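Local coordinates for outer membrane protein SusF (PDB 4FE9) that binds starch at the cell surface through its carbohydrate-binding modules, ahead of starch transport into the periplasm for degradation, at residues E177-I181 with F245-N249; L263-A269 with D305-P311; K292-W296 with V352-I357; D318-V322 with D360-E364; G436-Y440 with N461-G467. The contacts are given in a common frame with arbitrary orientation. Numbering follows the deposited sequence.

Contact 1. Residues E177-I181 with F245-N249; sequences ENLYI and FDAFN
Y180 overlaps the side chain of F245 on one face of the sheet, with Y180 CD2 4.1 Å from F245 CD2. Y180 takes the m rotamer and F245 the t rotamer. Y153 meets both rings edge-to-face on this buried face. Y180 CE2 also rests 3.9 Å from A247 CB. The backbones pair antiparallel. Y180 and F245 form a hydrogen-bonded pair, with Y180 N to F245 O and F245 N to Y180 O both 2.8 Å. L179 and D246 follow as a non-hydrogen-bonded pair, CA to CA 4.6 Å, with side chains on the other face. A247 N to N178 O, 2.8 Å, closes the ladder. Here strand 179-186 begins and strand 241-246 ends; they are neighbours inside the beta-sheet of carbohydrate-binding module 1. Beyond D246 the chain leaves the strand in an Asx turn. D246, chi1 t, accepts from F248 N at 2.9 Å and N249 N at 3.0 Å through OD1. D246 OD2 takes N249 ND2 at 2.8 Å. N178 CG lies 3.6 Å from F248 CB.

Contact 2. Residues L263-A269 with D305-P311; sequences LYMTGSA and DQVKFAP. With GLC (alpha-D-glucopyranose), chain C.
M265, F309, V307 and L263 make the apolar centre. M265 CB lies 3.7 Å from F309 CE2. The M265 sulfur sits 4.7 Å from the F309 ring centroid, an oblique Met-aromatic contact, and M265 SD is 4.0 Å from V307 CG1. M265 is t, t, p; F309 is m. L263 CD2 is 4.2 Å from F309 CD2. The strands run antiparallel at 151°, axes 4.6 Å apart. Y264-A310 and T266-K308 are hydrogen-bonded pairs; M265-F309 and G267-V307 are non-hydrogen-bonded. Y264 N to A310 O is 2.9 Å and A310 N to Y264 O 2.8 Å; T266 N to K308 O and K308 N to T266 O are both 3.0 Å. G267 CA comes 3.9 Å from V307 CA; a CB on G267 would be crowded by Q306 O and V307 CG1. At the end, S268 N gives to Q306 O and Q306 N to S268 OG, each 2.8 Å. K308 lies on the face of T266, opposite M265, and its NZ donates to glucose O3 at 2.6 Å. K308 NZ also forms a salt bridge with D318. W272, W315, D318 and N341 complete this glycan pocket, so the ladder joins a hydrophobic core to the starch-binding site of carbohydrate-binding module 2.

Contact 3. Residues K292-W296 with V352-I357; sequences KGTFW and VYVSVI
K292 opens the segment with its aliphatic chain beside I357: K292 CD is 4.1 Å from I357 CG1, and K292 O is 3.8 Å from I357 CD1. K292 NZ bonds to the backbone oxygen of N257. G293 follows with positive phi (68/19). A side chain here would clash with V356 O. G293 O accepts from V356 N at 2.8 Å, and G293 CA makes a CA-H...O contact to V356 O at 3.4 Å. T294 forms a non-hydrogen-bonded pair with S355, CA to CA 4.2 Å, and T294 CG2 is 3.1 Å from S355 OG. T294 has chi1 p, and its OG1 bonds to T291 O. F295 and V354 form the hydrogen-bonded pair: F295 N to V354 O is 2.9 Å and V354 N to F295 O 3.0 Å. F295, chi1 m, lies on the opposite face from T294, the face it shares with V354. W296 and Y353 form a non-hydrogen-bonded pair, CA to CA 4.5 Å. W296 has chi1 p and its side chain packs on V286; W296 CA reaches V352 O at 3.1 Å. The strands run antiparallel at 163°, with axes 4.7 Å apart, next to outer strand 360-366 of the module 2 sheet. Backbone bonds fix the register, while the faces differ: F295 and V354 supply apolar packing, and the other face is mixed, with T294 and S355 beside the aromatic W296 and Y353.

Contact 4. Residues D318-V322 with D360-E364; sequences DFGFV and DKVIE. With GLC (alpha-D-glucopyranose), chain C.
F319, whose CA-CB bond points toward segment 360-364, has chi1 p (56°) and chi2 near 100°; this sets its ring against K361 and I363. K361 lays its aliphatic chain over one face of that ring. K361 CD is 4.2 Å from the F319 centroid, 24° off the normal, a CH-pi contact. K361 has chi1 m, chi2 146° and chi3 t, so the chain is largely extended. I363, m and t, meets the ring at its edge, with I363 CD1 4.0 Å from F319 CE1. The same I363 CD1 is 3.2 Å from G320 O. V322, chi1 m, packs in from the loop: V322 CG2 is 4.1 Å from I363 CD1, and V322 CG1 is 4.0 Å from K361 CB. The backbones stay apart; the nearest CA atoms, V322 and K361, are 6.8 Å from each other. D318 OD1 accepts from glucose O2 at 2.8 Å and makes a salt bridge with K308. Here a loop packs on the edge strand of the module 2 sheet while D318 of the same loop serves the glycan pocket.

Contact 5. Residues G436-Y440 with N461-G467; sequences GQIAY and NFGNGTG. With EDO (1,2-ethanediol), chain F.
I438 N donates to G465 O at 2.8 Å, the stronger of two backbone hydrogen bonds between these segments. The other, G467 N to G436 O at 3.2 Å, is weak. CA-H...O contacts accompany them: G436 CA to G467 O 3.1 Å and T466 CA to G436 O 3.2 Å. Q437 CA and T466 CA are 4.1 Å apart. Within 461-467 the chain turns back on itself. N461 O accepts from G465 N at 2.7 Å, and N461 N gives to T466 O at 2.9 Å. N461 OD1 takes N464 N at 2.8 Å, an Asx motif. G465 and T466 both face N461 as a G1 beta bulge, and G465 has the positive phi (88/24) that calls for glycine. G436 also has positive phi (64/18). Packing lies further out. I438, m and t, sends CD1 to within 3.9 Å of F462 CD1, and I438 CG1 is 3.5 Å from T466 O. F462, chi1 m, meets F401 edge-to-face. Y440, chi1 m, puts OH 3.5 Å from F462 CD1 at the ring edge. That hydroxyl accepts from ethanediol O1 at 3.1 Å, a molecule probably from the crystallisation liquor. The contact joins strand 437-440 to the turn between strands 458-461 and 466-469 of module 3. One good and one weak backbone bond are backed by packing of I438 and Y440 on F462, and positive phi favours glycine at G436 and G465.

Overall arrangement
Contacts 2, 3 and 4 all belong to carbohydrate-binding module 2 and touch one another. Contacts 2 and 3 share an apolar layer, where L263 packs on V354 and F295. Contact 4 joins contact 3 through the neighbouring strands 348-357 and 360-366, and V356 meets F319. Contacts 2 and 4 both reach the glucose. Contact 3 is a buried ladder; contact 4 is also buried but is mainly side-chain packing, without backbone pairing between its segments. Contact 2 is partly buried, with an apolar face inside and K308 at the glycan. Contacts 1 and 5, also partly buried, sit in modules 1 and 3. Contact 1 stands apart, its centre about 25 Å from that of contact 3. Contact 5 reaches module 2 where Y440 packs on W296.

Contact 1. Residues E177-I181 with F245-N249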
# COMPACT_ATOMS: atom_id res chain seq x y z
N GLU A 177 -5.24 -2.10 -14.56
CA GLU A 177 -4.97 -1.58 -15.91
C GLU A 177 -5.07 -0.05 -16.01
O GLU A 177 -4.88 0.52 -17.09
CB GLU A 177 -5.93 -2.21 -16.92
CG GLU A 177 -7.41 -1.83 -16.69
CD GLU A 177 -8.36 -2.55 -17.66
OE1 GLU A 177 -7.90 -3.51 -18.34
OE2 GLU A 177 -9.54 -2.15 -17.76
N ASN A 178 -5.47 0.60 -14.92
CA ASN A 178 -5.56 2.06 -14.88
C ASN A 178 -4.27 2.67 -14.40
O ASN A 178 -4.15 3.87 -14.33
CB ASN A 178 -6.67 2.48 -13.94
CG ASN A 178 -8.00 1.88 -14.31
OD1 ASN A 178 -8.49 2.09 -15.42
ND2 ASN A 178 -8.66 1.24 -13.33
N LEU A 179 -3.39 1.82 -13.90
CA LEU A 179 -2.21 2.27 -13.20
C LEU A 179 -0.93 2.17 -14.08
O LEU A 179 -0.67 1.12 -14.72
CB LEU A 179 -2.05 1.46 -11.93
CG LEU A 179 -0.93 1.87 -10.96
CD1 LEU A 179 -1.12 3.32 -10.48
CD2 LEU A 179 -0.91 0.89 -9.75
N TYR A 180 -0.23 3.30 -14.20
CA TYR A 180 1.03 3.37 -14.93
C TYR A 180 2.16 3.77 -13.99
O TYR A 180 1.99 4.62 -13.11
CB TYR A 180 0.95 4.39 -16.05
CG TYR A 180 -0.10 4.10 -17.05
CD1 TYR A 180 0.21 3.39 -18.21
CD2 TYR A 180 -1.44 4.38 -16.78
CE1 TYR A 180 -0.78 3.08 -19.14
CE2 TYR A 180 -2.45 3.98 -17.66
CZ TYR A 180 -2.10 3.37 -18.85
OH TYR A 180 -3.07 3.06 -19.76
N ILE A 181 3.32 3.18 -14.21
CA ILE A 181 4.42 3.23 -13.26
C ILE A 181 5.70 3.60 -14.01
O ILE A 181 5.96 3.06 -15.09
CB ILE A 181 4.64 1.84 -12.61
CG1 ILE A 181 3.38 1.36 -11.90
CG2 ILE A 181 5.81 1.88 -11.67
CD1 ILE A 181 3.08 2.10 -10.68
N PHE A 245 0.91 6.78 -11.72
CA PHE A 245 -0.12 7.61 -12.35
C PHE A 245 -1.39 6.75 -12.54
O PHE A 245 -1.34 5.71 -13.20
CB PHE A 245 0.37 8.11 -13.71
CG PHE A 245 -0.71 8.69 -14.57
CD1 PHE A 245 -1.70 9.51 -14.03
CD2 PHE A 245 -0.79 8.37 -15.94
CE1 PHE A 245 -2.70 10.04 -14.80
CE2 PHE A 245 -1.79 8.91 -16.74
CZ PHE A 245 -2.78 9.71 -16.16
N ASP A 246 -2.46 7.13 -11.85
CA ASP A 246 -3.74 6.43 -11.92
C ASP A 246 -4.63 7.15 -12.91
O ASP A 246 -5.06 8.30 -12.68
CB ASP A 246 -4.37 6.40 -10.52
CG ASP A 246 -5.73 5.71 -10.47
OD1 ASP A 246 -6.43 5.60 -11.53
OD2 ASP A 246 -6.15 5.38 -9.32
N ALA A 247 -4.79 6.57 -14.09
CA ALA A 247 -5.44 7.27 -15.17
C ALA A 247 -6.97 7.05 -15.16
O ALA A 247 -7.66 7.36 -16.14
CB ALA A 247 -4.86 6.83 -16.51
N PHE A 248 -7.49 6.54 -14.04
CA PHE A 248 -8.94 6.48 -13.85
C PHE A 248 -9.38 7.53 -12.81
O PHE A 248 -10.18 8.42 -13.13
CB PHE A 248 -9.38 5.07 -13.41
CG PHE A 248 -10.85 4.98 -13.05
CD1 PHE A 248 -11.83 5.06 -14.04
CD2 PHE A 248 -11.25 4.99 -11.70
CE1 PHE A 248 -13.19 5.05 -13.72
CE2 PHE A 248 -12.61 4.99 -11.36
CZ PHE A 248 -13.59 5.01 -12.38
N ASN A 249 -8.72 7.51 -11.65
CA ASN A 249 -8.88 8.55 -10.63
C ASN A 249 -8.10 9.84 -10.88
O ASN A 249 -8.40 10.86 -10.27
CB ASN A 249 -8.55 8.01 -9.25
CG ASN A 249 -9.43 6.86 -8.88
OD1 ASN A 249 -10.67 7.00 -8.85
ND2 ASN A 249 -8.84 5.67 -8.77
O HOH W 1 -7.47 2.40 -10.33

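Contact 2. Residues L263-A269 with D305-P311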
# COMPACT_ATOMS: atom_id res chain seq x y z
N LEU A 263 18.44 -7.77 6.05
CA LEU A 263 17.48 -7.53 7.14
C LEU A 263 17.70 -8.52 8.28
O LEU A 263 18.03 -9.70 8.05
CB LEU A 263 16.04 -7.66 6.64
CG LEU A 263 15.00 -7.05 7.58
CD1 LEU A 263 15.03 -5.51 7.50
CD2 LEU A 263 13.62 -7.58 7.29
N TYR A 264 17.57 -8.02 9.50
CA TYR A 264 17.90 -8.78 10.69
C TYR A 264 16.79 -8.60 11.71
O TYR A 264 16.09 -7.57 11.70
CB TYR A 264 19.21 -8.30 11.30
CG TYR A 264 20.42 -8.50 10.40
CD1 TYR A 264 21.20 -9.66 10.51
CD2 TYR A 264 20.81 -7.52 9.49
CE1 TYR A 264 22.33 -9.84 9.70
CE2 TYR A 264 21.91 -7.70 8.66
CZ TYR A 264 22.64 -8.87 8.75
OH TYR A 264 23.75 -9.01 7.97
N MET A 265 16.54 -9.66 12.46
CA MET A 265 15.54 -9.67 13.52
C MET A 265 16.23 -9.85 14.85
O MET A 265 17.21 -10.59 14.96
CB MET A 265 14.57 -10.83 13.30
CG MET A 265 13.55 -11.02 14.45
SD MET A 265 12.32 -12.26 14.07
CE MET A 265 13.25 -13.74 14.48
N THR A 266 15.87 -8.99 15.80
CA THR A 266 16.18 -9.21 17.19
C THR A 266 14.88 -9.18 18.00
O THR A 266 13.78 -9.23 17.43
CB THR A 266 17.18 -8.17 17.71
OG1 THR A 266 17.68 -8.56 18.99
CG2 THR A 266 16.54 -6.77 17.80
N GLY A 267 15.01 -9.21 19.33
CA GLY A 267 13.93 -9.71 20.16
C GLY A 267 14.24 -9.73 21.64
O GLY A 267 15.41 -9.62 22.06
N SER A 268 13.17 -9.79 22.44
CA SER A 268 13.28 -10.13 23.86
C SER A 268 14.03 -11.44 24.06
O SER A 268 14.98 -11.49 24.83
CB SER A 268 11.89 -10.20 24.54
OG SER A 268 10.97 -10.98 23.78
N ALA A 269 13.69 -12.45 23.27
CA ALA A 269 14.39 -13.74 23.32
C ALA A 269 15.86 -13.71 22.81
O ALA A 269 16.52 -14.74 22.77
CB ALA A 269 13.60 -14.81 22.59
N ASP A 305 6.92 -13.54 23.21
CA ASP A 305 8.15 -13.04 22.57
C ASP A 305 7.86 -11.71 21.86
O ASP A 305 6.85 -11.57 21.20
CB ASP A 305 8.67 -14.07 21.56
CG ASP A 305 9.47 -15.23 22.23
OD1 ASP A 305 9.96 -15.02 23.39
OD2 ASP A 305 9.62 -16.33 21.59
N GLN A 306 8.73 -10.72 22.05
CA GLN A 306 8.67 -9.49 21.25
C GLN A 306 9.85 -9.41 20.30
O GLN A 306 10.95 -9.79 20.67
CB GLN A 306 8.65 -8.26 22.15
CG GLN A 306 7.36 -8.16 22.99
CD GLN A 306 7.43 -7.09 24.05
OE1 GLN A 306 7.70 -5.93 23.76
NE2 GLN A 306 7.10 -7.46 25.26
N VAL A 307 9.62 -8.92 19.09
CA VAL A 307 10.70 -8.76 18.11
C VAL A 307 10.67 -7.42 17.39
O VAL A 307 9.60 -6.80 17.25
CB VAL A 307 10.67 -9.88 17.04
CG1 VAL A 307 10.95 -11.26 17.69
CG2 VAL A 307 9.37 -9.88 16.32
N LYS A 308 11.82 -7.02 16.84
CA LYS A 308 11.89 -5.90 15.88
C LYS A 308 12.90 -6.25 14.74
O LYS A 308 13.68 -7.19 14.88
CB LYS A 308 12.35 -4.63 16.58
CG LYS A 308 11.25 -3.90 17.32
CD LYS A 308 11.73 -2.62 17.86
CE LYS A 308 11.25 -1.47 17.01
NZ LYS A 308 11.46 -0.17 17.71
N PHE A 309 12.86 -5.49 13.66
CA PHE A 309 13.66 -5.77 12.47
C PHE A 309 14.49 -4.56 12.15
O PHE A 309 14.12 -3.45 12.50
CB PHE A 309 12.75 -6.11 11.28
CG PHE A 309 11.89 -7.30 11.50
CD1 PHE A 309 10.61 -7.16 12.05
CD2 PHE A 309 12.33 -8.56 11.15
CE1 PHE A 309 9.80 -8.28 12.27
CE2 PHE A 309 11.55 -9.70 11.43
CZ PHE A 309 10.28 -9.54 11.98
N ALA A 310 15.67 -4.77 11.55
CA ALA A 310 16.57 -3.65 11.18
C ALA A 310 17.38 -3.99 9.93
O ALA A 310 17.65 -5.17 9.66
CB ALA A 310 17.53 -3.34 12.33
N PRO A 311 17.90 -2.96 9.24
CA PRO A 311 18.59 -3.21 8.02
C PRO A 311 20.10 -3.52 8.23
O PRO A 311 20.84 -3.63 7.27
CB PRO A 311 18.41 -1.88 7.26
CG PRO A 311 18.36 -0.88 8.30
CD PRO A 311 17.62 -1.53 9.44
C1 GLC C . 16.12 2.02 19.65
C2 GLC C . 15.00 1.16 19.07
C3 GLC C . 14.20 0.49 20.16
C4 GLC C . 15.13 -0.30 21.06
C5 GLC C . 16.22 0.60 21.59
C6 GLC C . 17.20 -0.19 22.45
O2 GLC C . 14.14 1.99 18.31
O3 GLC C . 13.21 -0.38 19.60
O4 GLC C . 14.40 -0.76 22.18
O5 GLC C . 16.93 1.22 20.51
O6 GLC C . 18.20 0.73 22.91

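Contact 3. Residues K292-W296 with V352-I357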
# COMPACT_ATOMS: atom_id res chain seq x y z
N LYS A 292 12.97 -7.03 -4.73
CA LYS A 292 13.41 -5.85 -3.98
C LYS A 292 12.90 -5.79 -2.51
O LYS A 292 11.72 -5.67 -2.26
CB LYS A 292 12.94 -4.59 -4.74
CG LYS A 292 13.38 -3.26 -4.18
CD LYS A 292 12.69 -2.08 -4.92
CE LYS A 292 13.48 -1.66 -6.15
NZ LYS A 292 14.59 -0.75 -5.77
N GLY A 293 13.83 -5.73 -1.57
CA GLY A 293 13.47 -5.35 -0.20
C GLY A 293 12.61 -6.42 0.51
O GLY A 293 11.96 -6.12 1.50
N THR A 294 12.62 -7.64 0.00
CA THR A 294 11.81 -8.69 0.58
C THR A 294 12.63 -9.87 1.07
O THR A 294 13.61 -10.29 0.42
CB THR A 294 10.74 -9.16 -0.39
OG1 THR A 294 11.33 -9.88 -1.47
CG2 THR A 294 9.98 -7.97 -0.93
N PHE A 295 12.22 -10.43 2.22
CA PHE A 295 13.05 -11.34 3.01
C PHE A 295 12.16 -12.34 3.70
O PHE A 295 10.95 -12.11 3.84
CB PHE A 295 13.86 -10.58 4.08
CG PHE A 295 14.73 -9.53 3.54
CD1 PHE A 295 16.04 -9.82 3.20
CD2 PHE A 295 14.28 -8.24 3.42
CE1 PHE A 295 16.86 -8.83 2.66
CE2 PHE A 295 15.10 -7.24 2.90
CZ PHE A 295 16.38 -7.54 2.50
N TRP A 296 12.73 -13.46 4.12
CA TRP A 296 12.00 -14.48 4.85
C TRP A 296 12.91 -15.27 5.79
O TRP A 296 14.16 -15.17 5.72
CB TRP A 296 11.25 -15.42 3.89
CG TRP A 296 12.16 -16.33 3.06
CD1 TRP A 296 12.86 -15.98 1.92
CD2 TRP A 296 12.60 -17.65 3.40
NE1 TRP A 296 13.71 -17.01 1.55
CE2 TRP A 296 13.53 -18.07 2.41
CE3 TRP A 296 12.37 -18.49 4.50
CZ2 TRP A 296 14.11 -19.31 2.42
CZ3 TRP A 296 12.91 -19.76 4.48
CH2 TRP A 296 13.76 -20.17 3.45
N VAL A 352 8.29 -16.30 8.62
CA VAL A 352 8.17 -14.87 8.67
C VAL A 352 8.54 -14.25 7.31
O VAL A 352 9.61 -14.55 6.75
CB VAL A 352 9.09 -14.31 9.74
CG1 VAL A 352 9.03 -12.81 9.74
CG2 VAL A 352 8.68 -14.85 11.14
N TYR A 353 7.65 -13.43 6.77
CA TYR A 353 7.88 -12.74 5.50
C TYR A 353 7.81 -11.23 5.69
O TYR A 353 6.86 -10.72 6.30
CB TYR A 353 6.83 -13.20 4.50
CG TYR A 353 6.78 -12.40 3.22
CD1 TYR A 353 6.03 -11.24 3.13
CD2 TYR A 353 7.40 -12.87 2.07
CE1 TYR A 353 5.91 -10.55 1.93
CE2 TYR A 353 7.29 -12.20 0.87
CZ TYR A 353 6.56 -11.03 0.81
OH TYR A 353 6.47 -10.34 -0.38
N VAL A 354 8.88 -10.51 5.29
CA VAL A 354 9.01 -9.07 5.53
C VAL A 354 9.37 -8.33 4.21
O VAL A 354 10.21 -8.79 3.41
CB VAL A 354 10.08 -8.74 6.58
CG1 VAL A 354 10.14 -7.21 6.84
CG2 VAL A 354 9.86 -9.49 7.89
N SER A 355 8.68 -7.23 3.94
CA SER A 355 8.95 -6.44 2.74
C SER A 355 9.10 -4.97 3.12
O SER A 355 8.33 -4.45 3.93
CB SER A 355 7.82 -6.63 1.74
OG SER A 355 8.10 -5.98 0.52
N VAL A 356 10.14 -4.32 2.62
CA VAL A 356 10.44 -2.92 2.97
C VAL A 356 10.86 -2.20 1.68
O VAL A 356 11.86 -2.57 1.04
CB VAL A 356 11.62 -2.84 3.98
CG1 VAL A 356 11.99 -1.37 4.30
CG2 VAL A 356 11.30 -3.61 5.24
N ILE A 357 10.03 -1.30 1.22
CA ILE A 357 10.44 -0.44 0.14
C ILE A 357 10.19 1.00 0.50
O ILE A 357 9.07 1.35 0.89
CB ILE A 357 9.74 -0.78 -1.16
CG1 ILE A 357 10.19 -2.16 -1.64
CG2 ILE A 357 10.09 0.27 -2.25
CD1 ILE A 357 9.09 -2.95 -2.28

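Contact 4. Residues D318-V322 with D360-E364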
# COMPACT_ATOMS: atom_id res chain seq x y z
N ASP A 318 15.19 0.80 12.61
CA ASP A 318 14.54 -0.44 12.96
C ASP A 318 13.01 -0.25 13.02
O ASP A 318 12.53 0.88 13.06
CB ASP A 318 15.07 -0.90 14.31
CG ASP A 318 15.09 0.23 15.32
OD1 ASP A 318 14.05 0.42 15.99
OD2 ASP A 318 16.08 1.01 15.33
N PHE A 319 12.27 -1.33 12.91
CA PHE A 319 10.82 -1.28 13.00
C PHE A 319 10.27 -2.55 13.64
O PHE A 319 10.93 -3.59 13.63
CB PHE A 319 10.18 -1.06 11.62
CG PHE A 319 10.57 -2.10 10.60
CD1 PHE A 319 9.71 -3.15 10.28
CD2 PHE A 319 11.73 -1.94 9.84
CE1 PHE A 319 10.06 -4.11 9.32
CE2 PHE A 319 12.14 -2.93 8.93
CZ PHE A 319 11.29 -4.01 8.64
N GLY A 320 9.06 -2.46 14.16
CA GLY A 320 8.42 -3.59 14.81
C GLY A 320 7.02 -3.80 14.28
O GLY A 320 6.82 -4.10 13.09
N PHE A 321 6.03 -3.54 15.14
CA PHE A 321 4.64 -3.57 14.69
C PHE A 321 4.41 -2.45 13.63
O PHE A 321 4.87 -1.32 13.79
CB PHE A 321 3.69 -3.40 15.89
CG PHE A 321 2.25 -3.53 15.55
CD1 PHE A 321 1.65 -4.79 15.53
CD2 PHE A 321 1.50 -2.41 15.18
CE1 PHE A 321 0.34 -4.95 15.04
CE2 PHE A 321 0.14 -2.54 14.84
CZ PHE A 321 -0.44 -3.83 14.75
N VAL A 322 3.83 -2.84 12.50
CA VAL A 322 3.52 -1.90 11.43
C VAL A 322 2.07 -2.09 10.99
O VAL A 322 1.44 -3.06 11.35
CB VAL A 322 4.46 -2.10 10.19
CG1 VAL A 322 5.91 -2.05 10.58
CG2 VAL A 322 4.14 -3.42 9.50
N ASP A 360 7.17 2.09 3.03
CA ASP A 360 6.15 1.01 3.18
C ASP A 360 6.76 -0.28 3.74
O ASP A 360 7.62 -0.89 3.11
CB ASP A 360 5.49 0.69 1.82
CG ASP A 360 4.98 1.95 1.09
OD1 ASP A 360 4.92 3.05 1.72
OD2 ASP A 360 4.60 1.83 -0.11
N LYS A 361 6.18 -0.78 4.82
CA LYS A 361 6.58 -2.05 5.38
C LYS A 361 5.41 -3.05 5.41
O LYS A 361 4.25 -2.66 5.64
CB LYS A 361 7.15 -1.84 6.79
CG LYS A 361 8.34 -0.91 6.83
CD LYS A 361 8.36 -0.11 8.09
CE LYS A 361 9.46 0.95 8.04
NZ LYS A 361 9.06 2.12 8.87
N VAL A 362 5.70 -4.31 5.11
CA VAL A 362 4.74 -5.41 5.29
C VAL A 362 5.41 -6.54 6.10
O VAL A 362 6.60 -6.82 5.90
CB VAL A 362 4.26 -5.96 3.91
CG1 VAL A 362 3.38 -7.16 4.09
CG2 VAL A 362 3.55 -4.88 3.14
N ILE A 363 4.73 -7.03 7.13
CA ILE A 363 5.19 -8.22 7.86
C ILE A 363 4.09 -9.25 7.85
O ILE A 363 2.93 -8.89 8.02
CB ILE A 363 5.54 -7.86 9.30
CG1 ILE A 363 6.68 -6.86 9.33
CG2 ILE A 363 5.86 -9.11 10.13
CD1 ILE A 363 6.89 -6.18 10.69
N GLU A 364 4.40 -10.46 7.35
CA GLU A 364 3.46 -11.60 7.41
C GLU A 364 4.04 -12.77 8.21
O GLU A 364 5.26 -12.99 8.19
CB GLU A 364 3.07 -12.07 6.01
CG GLU A 364 2.43 -10.98 5.15
CD GLU A 364 1.01 -10.59 5.62
OE1 GLU A 364 0.85 -9.56 6.33
OE2 GLU A 364 0.06 -11.33 5.29
C1 GLC C . 16.12 2.02 19.65
C2 GLC C . 15.00 1.16 19.07
C3 GLC C . 14.20 0.49 20.16
C4 GLC C . 15.13 -0.30 21.06
C5 GLC C . 16.22 0.60 21.59
C6 GLC C . 17.20 -0.19 22.45
O2 GLC C . 14.14 1.99 18.31
O3 GLC C . 13.21 -0.38 19.60
O4 GLC C . 14.40 -0.76 22.18
O5 GLC C . 16.93 1.22 20.51
O6 GLC C . 18.20 0.73 22.91

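Contact 5. Residues G436-Y440 with N461-G467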
# COMPACT_ATOMS: atom_id res chain seq x y z
N GLY A 436 26.53 -30.30 5.96
CA GLY A 436 25.75 -30.23 7.21
C GLY A 436 25.37 -28.80 7.64
O GLY A 436 25.05 -28.55 8.79
N GLN A 437 25.44 -27.85 6.70
CA GLN A 437 24.83 -26.53 6.87
C GLN A 437 23.62 -26.28 5.94
O GLN A 437 23.59 -26.76 4.80
CB GLN A 437 25.86 -25.47 6.64
CG GLN A 437 25.89 -24.46 7.70
CD GLN A 437 27.11 -24.57 8.52
OE1 GLN A 437 28.08 -25.18 8.10
NE2 GLN A 437 27.13 -23.89 9.65
N ILE A 438 22.62 -25.53 6.40
CA ILE A 438 21.60 -25.05 5.46
C ILE A 438 22.18 -23.92 4.62
O ILE A 438 22.77 -23.01 5.17
CB ILE A 438 20.33 -24.57 6.18
CG1 ILE A 438 19.85 -25.65 7.14
CG2 ILE A 438 19.25 -24.27 5.14
CD1 ILE A 438 18.46 -25.40 7.73
N ALA A 439 22.26 -24.15 3.31
CA ALA A 439 22.71 -23.12 2.36
C ALA A 439 21.52 -22.57 1.59
O ALA A 439 20.96 -23.26 0.72
CB ALA A 439 23.73 -23.70 1.37
N TYR A 440 21.20 -21.31 1.84
CA TYR A 440 20.13 -20.65 1.15
C TYR A 440 20.58 -20.16 -0.22
O TYR A 440 21.57 -19.40 -0.33
CB TYR A 440 19.63 -19.46 1.97
CG TYR A 440 19.04 -19.86 3.29
CD1 TYR A 440 17.77 -20.40 3.35
CD2 TYR A 440 19.80 -19.84 4.46
CE1 TYR A 440 17.24 -20.86 4.54
CE2 TYR A 440 19.28 -20.29 5.67
CZ TYR A 440 17.98 -20.75 5.71
OH TYR A 440 17.42 -21.16 6.92
N ASN A 461 17.63 -28.38 10.94
CA ASN A 461 17.53 -27.62 12.15
C ASN A 461 17.67 -26.13 11.88
O ASN A 461 18.77 -25.61 11.79
CB ASN A 461 18.62 -28.06 13.14
CG ASN A 461 18.43 -27.47 14.51
OD1 ASN A 461 18.00 -26.32 14.65
ND2 ASN A 461 18.87 -28.20 15.52
N PHE A 462 16.54 -25.45 11.78
CA PHE A 462 16.55 -24.04 11.44
C PHE A 462 17.10 -23.20 12.54
O PHE A 462 17.66 -22.14 12.29
CB PHE A 462 15.18 -23.55 11.05
CG PHE A 462 14.76 -23.97 9.70
CD1 PHE A 462 15.27 -23.35 8.58
CD2 PHE A 462 13.76 -24.91 9.54
CE1 PHE A 462 14.87 -23.73 7.31
CE2 PHE A 462 13.31 -25.27 8.29
CZ PHE A 462 13.86 -24.67 7.16
N GLY A 463 16.99 -23.69 13.77
CA GLY A 463 17.57 -22.99 14.92
C GLY A 463 19.08 -22.98 14.83
O GLY A 463 19.74 -22.00 15.18
N ASN A 464 19.63 -24.10 14.37
CA ASN A 464 21.08 -24.28 14.27
C ASN A 464 21.62 -23.74 12.94
O ASN A 464 22.71 -23.18 12.89
CB ASN A 464 21.42 -25.75 14.37
CG ASN A 464 21.96 -26.11 15.70
OD1 ASN A 464 22.81 -26.99 15.82
ND2 ASN A 464 21.49 -25.42 16.74
N GLY A 465 20.85 -23.96 11.88
CA GLY A 465 21.32 -23.69 10.53
C GLY A 465 22.03 -24.89 9.96
O GLY A 465 22.91 -24.76 9.10
N THR A 466 21.71 -26.06 10.49
CA THR A 466 22.41 -27.28 10.11
C THR A 466 21.42 -28.19 9.52
O THR A 466 20.24 -27.99 9.69
CB THR A 466 23.04 -27.99 11.32
OG1 THR A 466 22.00 -28.50 12.17
CG2 THR A 466 23.93 -27.02 12.11
N GLY A 467 21.90 -29.20 8.82
CA GLY A 467 21.01 -30.25 8.33
C GLY A 467 21.75 -31.46 7.81
O GLY A 467 22.96 -31.45 7.70
C1 EDO F . 16.23 -18.90 9.07
O1 EDO F . 15.21 -19.45 8.23
C2 EDO F . 16.67 -17.60 8.46
O2 EDO F . 17.75 -17.07 9.24